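PDB 2WMF: fucolectin-related protein from Streptococcus pneumoniae, which is a family 98 glycoside hydrolase that probably hydrolyses host blood-group carbohydrate antigens, in keeping with a role in fucose utilization. Local coordinates for residues A500-S503 / W504-E507; K85-S88 / C89-R92; W100-K103 / M104-A108; I154-N157 / Q158-P161; D93-E96 / L97-Y101. All blocks are in the same frame, centred on the assembly; numbering follows the deposited sequence.

In the fold
Along the chain the contacts run 2, 5, 3, 4, 1. The first four belong to the closed eight-stranded parallel (beta/alpha)8 barrel. Interaction 2 folds the loop after strand 74-79, interaction 5 starts helix 95-111 and interaction 3 continues it, so that 85-108 is one unbroken run; their centres lie about 11 Å (2 to 5) and 10 Å (5 to 3) apart. Interaction 4 opens helix 159-172, two beta-alpha units further on, about 17 Å from interaction 2 between centres. Interaction 1 comes from the C-terminal part of the chain, yet W504 packs on the loop of interaction 2, tying that part to the barrel.

Interaction 1: A500-S503 / W504-E507; sequences ASKS and WKKE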
loop_
_atom_site.group_PDB
_atom_site.type_symbol
_atom_site.label_atom_id
_atom_site.label_comp_id
_atom_site.label_asym_id
_atom_site.label_seq_id
_atom_site.Cartn_x
_atom_site.Cartn_y
_atom_site.Cartn_z
ATOM N N ALA A 500 20.258 -11.290 7.553
ATOM C CA ALA A 500 19.420 -10.328 8.284
ATOM C C ALA A 500 19.909 -10.113 9.718
ATOM O O ALA A 500 19.617 -9.078 10.324
ATOM C CB ALA A 500 17.945 -10.777 8.267
ATOM N N SER A 501 20.745 -11.027 10.231
ATOM C CA SER A 501 21.393 -10.775 11.523
ATOM C C SER A 501 22.337 -9.543 11.460
ATOM O O SER A 501 22.747 -9.027 12.510
ATOM C CB SER A 501 22.149 -11.994 12.024
ATOM O OG SER A 501 23.238 -12.237 11.191
ATOM N N LYS A 502 22.663 -9.084 10.242
ATOM C CA LYS A 502 23.488 -7.896 10.066
ATOM C C LYS A 502 22.672 -6.641 9.720
ATOM O O LYS A 502 23.250 -5.626 9.286
ATOM C CB LYS A 502 24.532 -8.138 8.978
ATOM C CG LYS A 502 25.404 -9.371 9.179
ATOM C CD LYS A 502 26.117 -9.351 10.486
ATOM C CE LYS A 502 27.090 -10.543 10.600
ATOM N NZ LYS A 502 27.528 -10.594 12.039
ATOM N N SER A 503 21.349 -6.715 9.897
ATOM C CA SER A 503 20.512 -5.505 9.861
ATOM C C SER A 503 21.110 -4.472 10.834
ATOM O O SER A 503 21.548 -4.831 11.941
ATOM C CB SER A 503 19.071 -5.778 10.312
ATOM O OG SER A 503 18.373 -6.634 9.452
ATOM N N TRP A 504 21.170 -3.210 10.419
ATOM C CA TRP A 504 21.672 -2.128 11.261
ATOM C C TRP A 504 23.207 -2.224 11.496
ATOM O O TRP A 504 23.736 -1.469 12.320
ATOM C CB TRP A 504 20.917 -1.955 12.599
ATOM C CG TRP A 504 19.428 -1.924 12.477
ATOM C CD1 TRP A 504 18.559 -2.823 13.005
ATOM C CD2 TRP A 504 18.632 -0.974 11.755
ATOM N NE1 TRP A 504 17.287 -2.496 12.677
ATOM C CE2 TRP A 504 17.289 -1.371 11.901
ATOM C CE3 TRP A 504 18.917 0.180 11.024
ATOM C CZ2 TRP A 504 16.214 -0.652 11.323
ATOM C CZ3 TRP A 504 17.853 0.901 10.471
ATOM C CH2 TRP A 504 16.528 0.474 10.613
ATOM N N LYS A 505 23.894 -3.066 10.726
ATOM C CA LYS A 505 25.357 -3.233 10.800
ATOM C C LYS A 505 26.036 -2.964 9.447
ATOM O O LYS A 505 25.367 -2.714 8.441
ATOM C CB LYS A 505 25.691 -4.643 11.333
ATOM C CG LYS A 505 25.102 -4.934 12.704
ATOM C CD LYS A 505 25.516 -6.300 13.222
ATOM C CE LYS A 505 25.162 -6.534 14.698
ATOM N NZ LYS A 505 23.707 -6.370 15.064
ATOM N N LYS A 506 27.375 -3.010 9.416
ATOM C CA LYS A 506 28.149 -2.635 8.228
ATOM C C LYS A 506 27.777 -3.406 6.955
ATOM O O LYS A 506 27.781 -2.848 5.857
ATOM C CB LYS A 506 29.677 -2.796 8.515
ATOM C CG LYS A 506 30.134 -4.230 8.751
ATOM C CD LYS A 506 31.665 -4.313 8.990
ATOM C CE LYS A 506 32.173 -5.724 8.699
ATOM N NZ LYS A 506 33.140 -6.156 9.720
ATOM N N GLU A 507 27.429 -4.686 7.092
ATOM C CA GLU A 507 27.064 -5.483 5.928
ATOM C C GLU A 507 25.834 -4.900 5.233
ATOM O O GLU A 507 25.743 -4.932 4.003
ATOM C CB GLU A 507 26.804 -6.958 6.288
ATOM C CG GLU A 507 28.070 -7.714 6.723
ATOM C CD GLU A 507 28.430 -7.577 8.200
ATOM O OE1 GLU A 507 27.813 -6.783 9.006
ATOM O OE2 GLU A 507 29.396 -8.315 8.574
HETATM O O HOH W 1 21.105 -6.934 13.520
HETATM O O HOH W 2 29.844 -9.309 11.001
#
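The carboxylate of E507 has the aliphatic chain of K502 lying over one of its faces: CG and CD of K502 are each 3.7 Å from CD of E507, and K502 CD comes within 3.4 Å of OE1. The other flat group, the indole of W504, meets S503 obliquely and finds its main neighbours elsewhere, against the rings of W54 and W55. K502 is bent at its second torsion (chi2 -57°), which folds the methylenes back against E507. The ammonium does not reach the carboxylate directly. One water closes the gap, accepting from K502 NZ and donating to E507 OE2 at 2.7 Å, so any charge attraction here is probably softened by solvent.

The backbone beneath forms a type II beta turn from K502 to K505, closed by K505 N to K502 O at 3.0 Å. W504 occupies the third position of the turn with positive phi (70°). Just before it, S503 OG and S503 N both donate to A500 O; the hydroxyl, 2.9 Å from that oxygen, lies in the carbonyl plane on a lone pair. A second water ties the loop together, donating to S501 O and S503 O and accepting from K505 NZ.

K505 is the N-cap of helix 506-517, so the turn joins the short 3-10 segment 500-501 to that helix. A500 and S503 rest on helix 245-249 of the barrel, while W504 CZ2 touches C89 SG at 3.4 Å in the loop between strand 74-79 and helix 95-111.

Interaction 2: K85-S88 / C89-R92; sequences KPTS and CIPR
A type II beta turn from T87 to I90 reverses the chain, closed by I90 N to T87 O at 3.1 Å, with C89 in the third position at positive phi (77°). Beyond the turn the two arms stay apart and water fills in between them: one molecule accepts from T87 N and donates to I90 O, and another accepts from K85 N and donates to R92 O at 2.7 Å.

At the open end R92 reaches across side-on. Its NE (2.9 Å) and NH2 (3.1 Å) both donate to the single carbonyl oxygen K85 O, which lies at the edge of the guanidinium, near its plane. Neither bond is straight, as expected when two nitrogens share one acceptor. The arginine leaves its backbone fully extended as far as CD and then turns at chi3 (63°), swinging NE round toward K85, and chi4 (97°) sets the guanidinium so that NH2 faces the same oxygen. The P86 ring, preceded by a cis peptide bond, crosses the arginine at about a right angle, with its CD 3.6 Å from R92 NE.

This is the loop that follows barrel strand 74-79 and leads into helix 95-111, at the C-terminal end of the strands, the end where (beta/alpha)8 enzymes carry their active sites. A backbone bond between C89 and A81 holds the turn to the start of the loop, and the ammonium of K85 pairs with D48.

Near the bend, T87 CG2 packs on I90 CD1 at 3.6 Å, methyl to methyl. I90 also leans on A122 and E124 in the next barrel loop.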
loop_
_atom_site.group_PDB
_atom_site.type_symbol
_atom_site.label_atom_id
_atom_site.label_comp_id
_atom_site.label_asym_id
_atom_site.label_seq_id
_atom_site.Cartn_x
_atom_site.Cartn_y
_atom_site.Cartn_z
ATOM N N LYS A 85 17.565 2.619 22.563
ATOM C CA LYS A 85 18.319 1.749 23.483
ATOM C C LYS A 85 17.404 1.230 24.581
ATOM O O LYS A 85 16.608 1.988 25.107
ATOM C CB LYS A 85 19.461 2.540 24.141
ATOM C CG LYS A 85 20.541 3.038 23.186
ATOM C CD LYS A 85 21.123 1.850 22.454
ATOM C CE LYS A 85 22.382 2.169 21.781
ATOM N NZ LYS A 85 22.170 2.952 20.613
ATOM N N PRO A 86 17.548 -0.061 24.957
ATOM C CA PRO A 86 18.541 -1.061 24.498
ATOM C C PRO A 86 18.338 -1.732 23.151
ATOM O O PRO A 86 19.288 -2.346 22.638
ATOM C CB PRO A 86 18.462 -2.140 25.587
ATOM C CG PRO A 86 17.030 -2.060 26.075
ATOM C CD PRO A 86 16.658 -0.615 25.996
ATOM N N THR A 87 17.148 -1.587 22.548
ATOM C CA THR A 87 16.858 -2.270 21.303
ATOM C C THR A 87 16.589 -1.293 20.158
ATOM O O THR A 87 15.708 -0.410 20.294
ATOM C CB THR A 87 15.622 -3.167 21.478
ATOM O OG1 THR A 87 15.775 -4.010 22.623
ATOM C CG2 THR A 87 15.391 -4.021 20.252
ATOM N N SER A 88 17.336 -1.431 19.053
ATOM C CA SER A 88 17.094 -0.620 17.846
ATOM C C SER A 88 15.603 -0.681 17.474
ATOM O O SER A 88 14.972 -1.746 17.507
ATOM C CB SER A 88 17.960 -1.097 16.670
ATOM O OG SER A 88 17.666 -0.390 15.462
ATOM N N CYS A 89 15.057 0.488 17.165
ATOM C CA CYS A 89 13.678 0.718 16.722
ATOM C C CYS A 89 12.615 0.683 17.789
ATOM O O CYS A 89 11.436 0.927 17.464
ATOM C CB CYS A 89 13.254 -0.188 15.553
ATOM S SG CYS A 89 14.210 0.041 14.026
ATOM N N ILE A 90 12.983 0.404 19.041
ATOM C CA ILE A 90 12.017 0.362 20.150
ATOM C C ILE A 90 12.193 1.630 20.993
ATOM O O ILE A 90 13.172 1.743 21.722
ATOM C CB ILE A 90 12.133 -0.936 21.008
ATOM C CG1 ILE A 90 12.048 -2.165 20.088
ATOM C CG2 ILE A 90 11.042 -0.981 22.084
ATOM C CD1 ILE A 90 11.908 -3.530 20.798
ATOM N N PRO A 91 11.265 2.602 20.833
ATOM C CA PRO A 91 11.482 3.990 21.283
ATOM C C PRO A 91 11.210 4.266 22.767
ATOM O O PRO A 91 10.329 5.075 23.152
ATOM C CB PRO A 91 10.539 4.782 20.353
ATOM C CG PRO A 91 9.378 3.917 20.199
ATOM C CD PRO A 91 10.006 2.504 20.058
ATOM N N ARG A 92 11.987 3.599 23.615
ATOM C CA ARG A 92 11.987 3.898 25.028
ATOM C C ARG A 92 12.491 5.330 25.251
ATOM O O ARG A 92 13.513 5.740 24.716
ATOM C CB ARG A 92 12.893 2.922 25.762
ATOM C CG ARG A 92 12.905 3.079 27.286
ATOM C CD ARG A 92 13.824 2.070 28.006
ATOM N NE ARG A 92 15.226 2.245 27.632
ATOM C CZ ARG A 92 16.132 2.944 28.326
ATOM N NH1 ARG A 92 15.797 3.549 29.470
ATOM N NH2 ARG A 92 17.390 3.036 27.880
HETATM O O HOH W 3 15.623 4.701 23.443
HETATM O O HOH W 4 14.824 -0.026 23.283
#

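Interaction 3: W100-K103 / M104-A108; sequences WYVK and MLEEA
M104 lays its CG over the face of the W100 indole, one helical turn back. The methylene stands 3.8 Å from the centroid of the six-membered ring and only 16° off its normal, a CH-pi contact made almost squarely above the ring centre. The sulfur is set differently: SD lies 4.7 Å from the centroid of the five-membered ring and oblique to it, giving a looser Met-aromatic contact. The chain is bent at both chi2 and chi3, curling the thioether instead of letting it run straight out. W100 contributes its own part, for CG lies opposite the backbone N (chi1 -174°) and the indole hangs beside the helix where the M104 chain can cross it. Its NE1 is anchored by G52 O, which helps fix the rotation of the ring.

Toward the surface K103 and E107 also stand one turn apart. They do not pair directly: a water donates to E107 OE1 at 3.1 Å and accepts only weakly from K103 NZ. V102 CG1 approaches E106 CG only loosely, at 4.3 Å, the carboxylate of E106 being taken by the hydroxyl of Y140.

Regular helical bonds join the backbones, among them M104 N to W100 O at 3.0 Å and L105 N to Y101 O at 2.8 Å. The stretch belongs to helix 95-111, the crossover between parallel barrel strands 74-79 and 115-121. W100 and M104 press on L78 of the first strand, L105 and A108 on V115 of the second, and M104, E107 and A108 on L59 of helix 59-64.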
loop_
_atom_site.group_PDB
_atom_site.type_symbol
_atom_site.label_atom_id
_atom_site.label_comp_id
_atom_site.label_asym_id
_atom_site.label_seq_id
_atom_site.Cartn_x
_atom_site.Cartn_y
_atom_site.Cartn_z
ATOM N N TRP A 100 17.570 13.484 19.680
ATOM C CA TRP A 100 17.502 13.141 18.269
ATOM C C TRP A 100 16.239 13.707 17.625
ATOM O O TRP A 100 16.319 14.297 16.551
ATOM C CB TRP A 100 17.556 11.619 18.069
ATOM C CG TRP A 100 17.640 11.223 16.612
ATOM C CD1 TRP A 100 18.760 11.150 15.853
ATOM C CD2 TRP A 100 16.544 10.841 15.754
ATOM N NE1 TRP A 100 18.441 10.756 14.567
ATOM C CE2 TRP A 100 17.092 10.547 14.483
ATOM C CE3 TRP A 100 15.160 10.727 15.935
ATOM C CZ2 TRP A 100 16.303 10.143 13.399
ATOM C CZ3 TRP A 100 14.386 10.313 14.863
ATOM C CH2 TRP A 100 14.952 10.026 13.618
ATOM N N TYR A 101 15.084 13.518 18.269
ATOM C CA TYR A 101 13.826 14.088 17.738
ATOM C C TYR A 101 13.958 15.603 17.512
ATOM O O TYR A 101 13.596 16.103 16.461
ATOM C CB TYR A 101 12.660 13.842 18.686
ATOM C CG TYR A 101 12.102 12.415 18.747
ATOM C CD1 TYR A 101 11.889 11.649 17.598
ATOM C CD2 TYR A 101 11.735 11.867 19.965
ATOM C CE1 TYR A 101 11.353 10.357 17.690
ATOM C CE2 TYR A 101 11.200 10.576 20.062
ATOM C CZ TYR A 101 11.022 9.832 18.914
ATOM O OH TYR A 101 10.485 8.575 19.044
ATOM N N VAL A 102 14.496 16.290 18.515
ATOM C CA VAL A 102 14.662 17.747 18.478
ATOM C C VAL A 102 15.655 18.160 17.408
ATOM O O VAL A 102 15.379 19.085 16.632
ATOM C CB VAL A 102 15.045 18.315 19.873
ATOM C CG1 VAL A 102 15.452 19.810 19.768
ATOM C CG2 VAL A 102 13.878 18.127 20.875
ATOM N N LYS A 103 16.781 17.476 17.327
ATOM C CA LYS A 103 17.740 17.690 16.227
ATOM C C LYS A 103 17.058 17.619 14.868
ATOM O O LYS A 103 17.230 18.475 14.028
ATOM C CB LYS A 103 18.903 16.671 16.300
ATOM C CG LYS A 103 19.926 16.770 15.163
ATOM C CD LYS A 103 20.802 15.514 15.140
ATOM C CE LYS A 103 21.658 15.426 13.891
ATOM N NZ LYS A 103 22.938 16.171 14.043
ATOM N N MET A 104 16.282 16.555 14.647
ATOM C CA MET A 104 15.637 16.356 13.364
ATOM C C MET A 104 14.512 17.374 13.103
ATOM O O MET A 104 14.325 17.835 11.975
ATOM C CB MET A 104 15.141 14.906 13.240
ATOM C CG MET A 104 16.285 13.908 13.264
ATOM S SD MET A 104 17.625 14.197 12.081
ATOM C CE MET A 104 16.819 14.358 10.496
ATOM N N LEU A 105 13.788 17.726 14.158
ATOM C CA LEU A 105 12.755 18.772 14.080
ATOM C C LEU A 105 13.356 20.131 13.707
ATOM O O LEU A 105 12.842 20.827 12.829
ATOM C CB LEU A 105 11.982 18.873 15.379
ATOM C CG LEU A 105 10.923 17.743 15.609
ATOM C CD1 LEU A 105 10.502 17.687 17.069
ATOM C CD2 LEU A 105 9.695 17.939 14.681
ATOM N N GLU A 106 14.463 20.465 14.343
ATOM C CA GLU A 106 15.169 21.710 14.021
ATOM C C GLU A 106 15.575 21.780 12.544
ATOM O O GLU A 106 15.362 22.790 11.862
ATOM C CB GLU A 106 16.402 21.865 14.922
ATOM C CG GLU A 106 16.058 22.285 16.349
ATOM C CD GLU A 106 15.642 23.756 16.455
ATOM O OE1 GLU A 106 16.340 24.603 15.876
ATOM O OE2 GLU A 106 14.617 24.052 17.084
ATOM N N GLU A 107 16.144 20.682 12.057
ATOM C CA GLU A 107 16.587 20.623 10.675
ATOM C C GLU A 107 15.381 20.709 9.731
ATOM O O GLU A 107 15.404 21.469 8.756
ATOM C CB GLU A 107 17.403 19.351 10.494
ATOM C CG GLU A 107 18.163 19.257 9.269
ATOM C CD GLU A 107 18.929 17.934 9.217
ATOM O OE1 GLU A 107 19.206 17.330 10.291
ATOM O OE2 GLU A 107 19.254 17.505 8.094
ATOM N N ALA A 108 14.327 19.928 10.003
ATOM C CA ALA A 108 13.118 19.975 9.164
ATOM C C ALA A 108 12.476 21.366 9.157
ATOM O O ALA A 108 11.983 21.854 8.099
ATOM C CB ALA A 108 12.078 18.909 9.602
HETATM O O HOH W 5 21.167 18.664 12.362
#

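Interaction 4: I154-N157 / Q158-P161; sequences IYNN and QLAP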
loop_
_atom_site.group_PDB
_atom_site.type_symbol
_atom_site.label_atom_id
_atom_site.label_comp_id
_atom_site.label_asym_id
_atom_site.label_seq_id
_atom_site.Cartn_x
_atom_site.Cartn_y
_atom_site.Cartn_z
ATOM N N ILE A 154 4.011 -8.692 19.893
ATOM C CA ILE A 154 4.454 -8.213 21.217
ATOM C C ILE A 154 3.386 -7.317 21.862
ATOM O O ILE A 154 3.654 -6.228 22.378
ATOM C CB ILE A 154 5.873 -7.580 21.099
ATOM C CG1 ILE A 154 6.502 -7.261 22.443
ATOM C CG2 ILE A 154 5.894 -6.349 20.171
ATOM C CD1 ILE A 154 8.034 -7.339 22.398
ATOM N N TYR A 155 2.147 -7.779 21.779
ATOM C CA TYR A 155 1.005 -6.993 22.248
ATOM C C TYR A 155 1.032 -6.860 23.782
ATOM O O TYR A 155 1.381 -7.805 24.510
ATOM C CB TYR A 155 -0.296 -7.637 21.810
ATOM C CG TYR A 155 -1.510 -6.888 22.307
ATOM C CD1 TYR A 155 -1.841 -5.656 21.746
ATOM C CD2 TYR A 155 -2.303 -7.356 23.379
ATOM C CE1 TYR A 155 -2.929 -4.921 22.213
ATOM C CE2 TYR A 155 -3.424 -6.610 23.837
ATOM C CZ TYR A 155 -3.719 -5.396 23.222
ATOM O OH TYR A 155 -4.784 -4.552 23.625
ATOM N N ASN A 156 0.590 -5.708 24.273
ATOM C CA ASN A 156 0.246 -5.542 25.701
ATOM C C ASN A 156 -0.887 -4.523 25.835
ATOM O O ASN A 156 -1.205 -3.796 24.882
ATOM C CB ASN A 156 1.468 -5.171 26.543
ATOM C CG ASN A 156 1.973 -3.774 26.246
ATOM O OD1 ASN A 156 1.258 -2.788 26.501
ATOM N ND2 ASN A 156 3.182 -3.667 25.694
ATOM N N ASN A 157 -1.491 -4.495 27.004
ATOM C CA ASN A 157 -2.729 -3.725 27.208
ATOM C C ASN A 157 -2.530 -2.207 27.377
ATOM O O ASN A 157 -3.518 -1.481 27.532
ATOM C CB ASN A 157 -3.521 -4.276 28.394
ATOM C CG ASN A 157 -2.818 -4.102 29.737
ATOM O OD1 ASN A 157 -1.945 -3.232 29.934
ATOM N ND2 ASN A 157 -3.215 -4.942 30.702
ATOM N N GLN A 158 -1.294 -1.731 27.350
ATOM C CA GLN A 158 -1.021 -0.279 27.403
ATOM C C GLN A 158 -1.015 0.418 26.019
ATOM O O GLN A 158 -1.076 1.649 25.928
ATOM C CB GLN A 158 0.288 0.013 28.119
ATOM C CG GLN A 158 0.350 -0.502 29.550
ATOM C CD GLN A 158 1.572 -0.039 30.330
ATOM O OE1 GLN A 158 2.134 1.041 30.101
ATOM N NE2 GLN A 158 1.974 -0.855 31.309
ATOM N N LEU A 159 -0.884 -0.354 24.946
ATOM C CA LEU A 159 -0.682 0.214 23.622
ATOM C C LEU A 159 -1.892 0.992 23.136
ATOM O O LEU A 159 -1.740 2.101 22.613
ATOM C CB LEU A 159 -0.337 -0.904 22.632
ATOM C CG LEU A 159 0.945 -1.687 22.974
ATOM C CD1 LEU A 159 1.144 -2.783 21.919
ATOM C CD2 LEU A 159 2.181 -0.783 23.157
ATOM N N ALA A 160 -3.068 0.439 23.347
ATOM C CA ALA A 160 -4.300 1.116 22.896
ATOM C C ALA A 160 -4.555 2.399 23.725
ATOM O O ALA A 160 -4.787 3.479 23.155
ATOM C CB ALA A 160 -5.488 0.197 22.920
ATOM N N PRO A 161 -4.541 2.298 25.071
ATOM C CA PRO A 161 -4.718 3.548 25.858
ATOM C C PRO A 161 -3.653 4.628 25.615
ATOM O O PRO A 161 -3.961 5.860 25.545
ATOM C CB PRO A 161 -4.717 3.047 27.318
ATOM C CG PRO A 161 -4.887 1.644 27.254
ATOM C CD PRO A 161 -4.447 1.120 25.948
HETATM O O HOH W 6 -3.422 -2.233 24.176
#
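An Asx turn leads the chain toward helix 159-172: the side chain of N156 reaches forward, and its OD1 accepts from Q158 N at 2.9 Å. The donor lies in the plane of the side-chain carbonyl. CG of N156 sits between the backbone N and the carbonyl carbon (chi1 69°), a crowded position that points the amide along the chain toward the peptide it caps. Its ND2 makes a weak bond to G123 O, so both ends of the amide are engaged.

The same residues form a type I beta turn from N156 to L159, but its closing bond, L159 N to N156 O, is weak at 3.5 Å. A water reinforces it, donating to N156 O at 2.8 Å, accepting from A160 N and also bonding Y155 OH at 2.7 Å. The tyrosine ring is thereby tied to the first turn of the helix through its hydroxyl, while its CD1 touches L159 CD1 at 4.1 Å. This is the loop after barrel strand 143-149, and Y155 also packs on W185, T189 and I190 of helix 184-192.

L159 crosses N156 at about a right angle, and L159 CG is 3.7 Å from N156 OD1. One step on, N157 O meets P161 CD at 3.2 Å; proline has no N-H to offer, and the ring carbon stands against the carbonyl where a helical amide would donate.

Interaction 5: D93-E96 / L97-Y101; sequences DTKE and LREWY
D93 turns its carboxylate toward R98 by placing CG opposite the backbone N (chi1 -172°), while R98 runs extended from CG to NE to meet it. T94 holds OG1 between its backbone N and carbonyl carbon (chi1 67°), aimed at the amide of L97. Together these residues begin helix 95-111, the crossover helix after barrel strand 74-79, with T94 as N-cap: L97 N donates to T94 OG1 at 2.9 Å. R98 N to T94 O then starts the regular helical pattern.

The salt bridge lies just outside the cap. The guanidinium grips the carboxylate side-on, the two groups nearly coplanar, and each oxygen offers its syn lone pair. D93 lies before the first turn, where its negative charge would probably interact favourably with the helix dipole as well as with the arginine. Both side chains also touch P129 in the following barrel loop.

On the outer surface E99 crosses K95, with E99 OE2 3.4 Å from K95 CE, though NZ stays beyond salt-bridge range. L97 packs inward against P80, and its CD2 also approaches D93 CA at 4.1 Å. In the bidentate bridge itself, R98 NE to D93 OD1 and R98 NH2 to D93 OD2 are both 2.9 Å, the latter nearly straight at 172°.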
loop_
_atom_site.group_PDB
_atom_site.type_symbol
_atom_site.label_atom_id
_atom_site.label_comp_id
_atom_site.label_asym_id
_atom_site.label_seq_id
_atom_site.Cartn_x
_atom_site.Cartn_y
_atom_site.Cartn_z
ATOM N N ASP A 93 11.740 6.080 26.040
ATOM C CA ASP A 93 12.091 7.465 26.381
ATOM C C ASP A 93 13.483 7.556 27.047
ATOM O O ASP A 93 13.732 6.970 28.100
ATOM C CB ASP A 93 10.994 8.049 27.250
ATOM C CG ASP A 93 11.159 9.538 27.495
ATOM O OD1 ASP A 93 11.973 10.199 26.819
ATOM O OD2 ASP A 93 10.436 10.022 28.361
ATOM N N THR A 94 14.392 8.272 26.392
ATOM C CA THR A 94 15.718 8.577 26.913
ATOM C C THR A 94 16.106 10.005 26.550
ATOM O O THR A 94 15.523 10.634 25.637
ATOM C CB THR A 94 16.801 7.664 26.340
ATOM O OG1 THR A 94 16.951 7.940 24.945
ATOM C CG2 THR A 94 16.464 6.182 26.610
ATOM N N LYS A 95 17.128 10.509 27.239
ATOM C CA LYS A 95 17.708 11.819 26.850
ATOM C C LYS A 95 18.170 11.843 25.369
ATOM O O LYS A 95 17.916 12.805 24.647
ATOM C CB LYS A 95 18.859 12.127 27.803
ATOM C CG LYS A 95 19.656 13.399 27.513
ATOM C CD LYS A 95 21.013 13.333 28.256
ATOM C CE LYS A 95 21.702 14.701 28.333
ATOM N NZ LYS A 95 21.094 15.513 29.465
ATOM N N GLU A 96 18.806 10.771 24.920
ATOM C CA GLU A 96 19.323 10.679 23.564
ATOM C C GLU A 96 18.180 10.621 22.542
ATOM O O GLU A 96 18.271 11.203 21.474
ATOM C CB GLU A 96 20.221 9.453 23.410
ATOM C CG GLU A 96 21.546 9.508 24.180
ATOM C CD GLU A 96 21.381 9.330 25.717
ATOM O OE1 GLU A 96 20.447 8.625 26.190
ATOM O OE2 GLU A 96 22.197 9.934 26.469
ATOM N N LEU A 97 17.103 9.903 22.871
ATOM C CA LEU A 97 15.931 9.860 21.975
ATOM C C LEU A 97 15.334 11.254 21.746
ATOM O O LEU A 97 15.091 11.676 20.620
ATOM C CB LEU A 97 14.855 8.904 22.515
ATOM C CG LEU A 97 13.665 8.675 21.587
ATOM C CD1 LEU A 97 14.159 7.988 20.286
ATOM C CD2 LEU A 97 12.550 7.872 22.280
ATOM N N ARG A 98 15.084 11.972 22.839
ATOM C CA ARG A 98 14.475 13.292 22.743
ATOM C C ARG A 98 15.426 14.252 21.965
ATOM O O ARG A 98 14.997 15.015 21.087
ATOM C CB ARG A 98 14.165 13.816 24.148
ATOM C CG ARG A 98 13.108 13.052 24.926
ATOM C CD ARG A 98 12.692 13.815 26.171
ATOM N NE ARG A 98 11.877 13.049 27.101
ATOM C CZ ARG A 98 11.311 13.569 28.187
ATOM N NH1 ARG A 98 11.462 14.856 28.470
ATOM N NH2 ARG A 98 10.572 12.824 28.993
ATOM N N GLU A 99 16.719 14.156 22.265
ATOM C CA GLU A 99 17.735 14.966 21.600
ATOM C C GLU A 99 17.698 14.750 20.084
ATOM O O GLU A 99 17.780 15.715 19.304
ATOM C CB GLU A 99 19.134 14.658 22.173
ATOM C CG GLU A 99 19.482 15.632 23.249
ATOM C CD GLU A 99 20.628 15.230 24.164
ATOM O OE1 GLU A 99 21.404 14.290 23.832
ATOM O OE2 GLU A 99 20.729 15.884 25.250
ATOM N N TRP A 100 17.570 13.484 19.680
ATOM C CA TRP A 100 17.502 13.141 18.269
ATOM C C TRP A 100 16.239 13.707 17.625
ATOM O O TRP A 100 16.319 14.297 16.551
ATOM C CB TRP A 100 17.556 11.619 18.069
ATOM C CG TRP A 100 17.640 11.223 16.612
ATOM C CD1 TRP A 100 18.760 11.150 15.853
ATOM C CD2 TRP A 100 16.544 10.841 15.754
ATOM N NE1 TRP A 100 18.441 10.756 14.567
ATOM C CE2 TRP A 100 17.092 10.547 14.483
ATOM C CE3 TRP A 100 15.160 10.727 15.935
ATOM C CZ2 TRP A 100 16.303 10.143 13.399
ATOM C CZ3 TRP A 100 14.386 10.313 14.863
ATOM C CH2 TRP A 100 14.952 10.026 13.618
ATOM N N TYR A 101 15.084 13.518 18.269
ATOM C CA TYR A 101 13.826 14.088 17.738
ATOM C C TYR A 101 13.958 15.603 17.512
ATOM O O TYR A 101 13.596 16.103 16.461
ATOM C CB TYR A 101 12.660 13.842 18.686
ATOM C CG TYR A 101 12.102 12.415 18.747
ATOM C CD1 TYR A 101 11.889 11.649 17.598
ATOM C CD2 TYR A 101 11.735 11.867 19.965
ATOM C CE1 TYR A 101 11.353 10.357 17.690
ATOM C CE2 TYR A 101 11.200 10.576 20.062
ATOM C CZ TYR A 101 11.022 9.832 18.914
ATOM O OH TYR A 101 10.485 8.575 19.044
#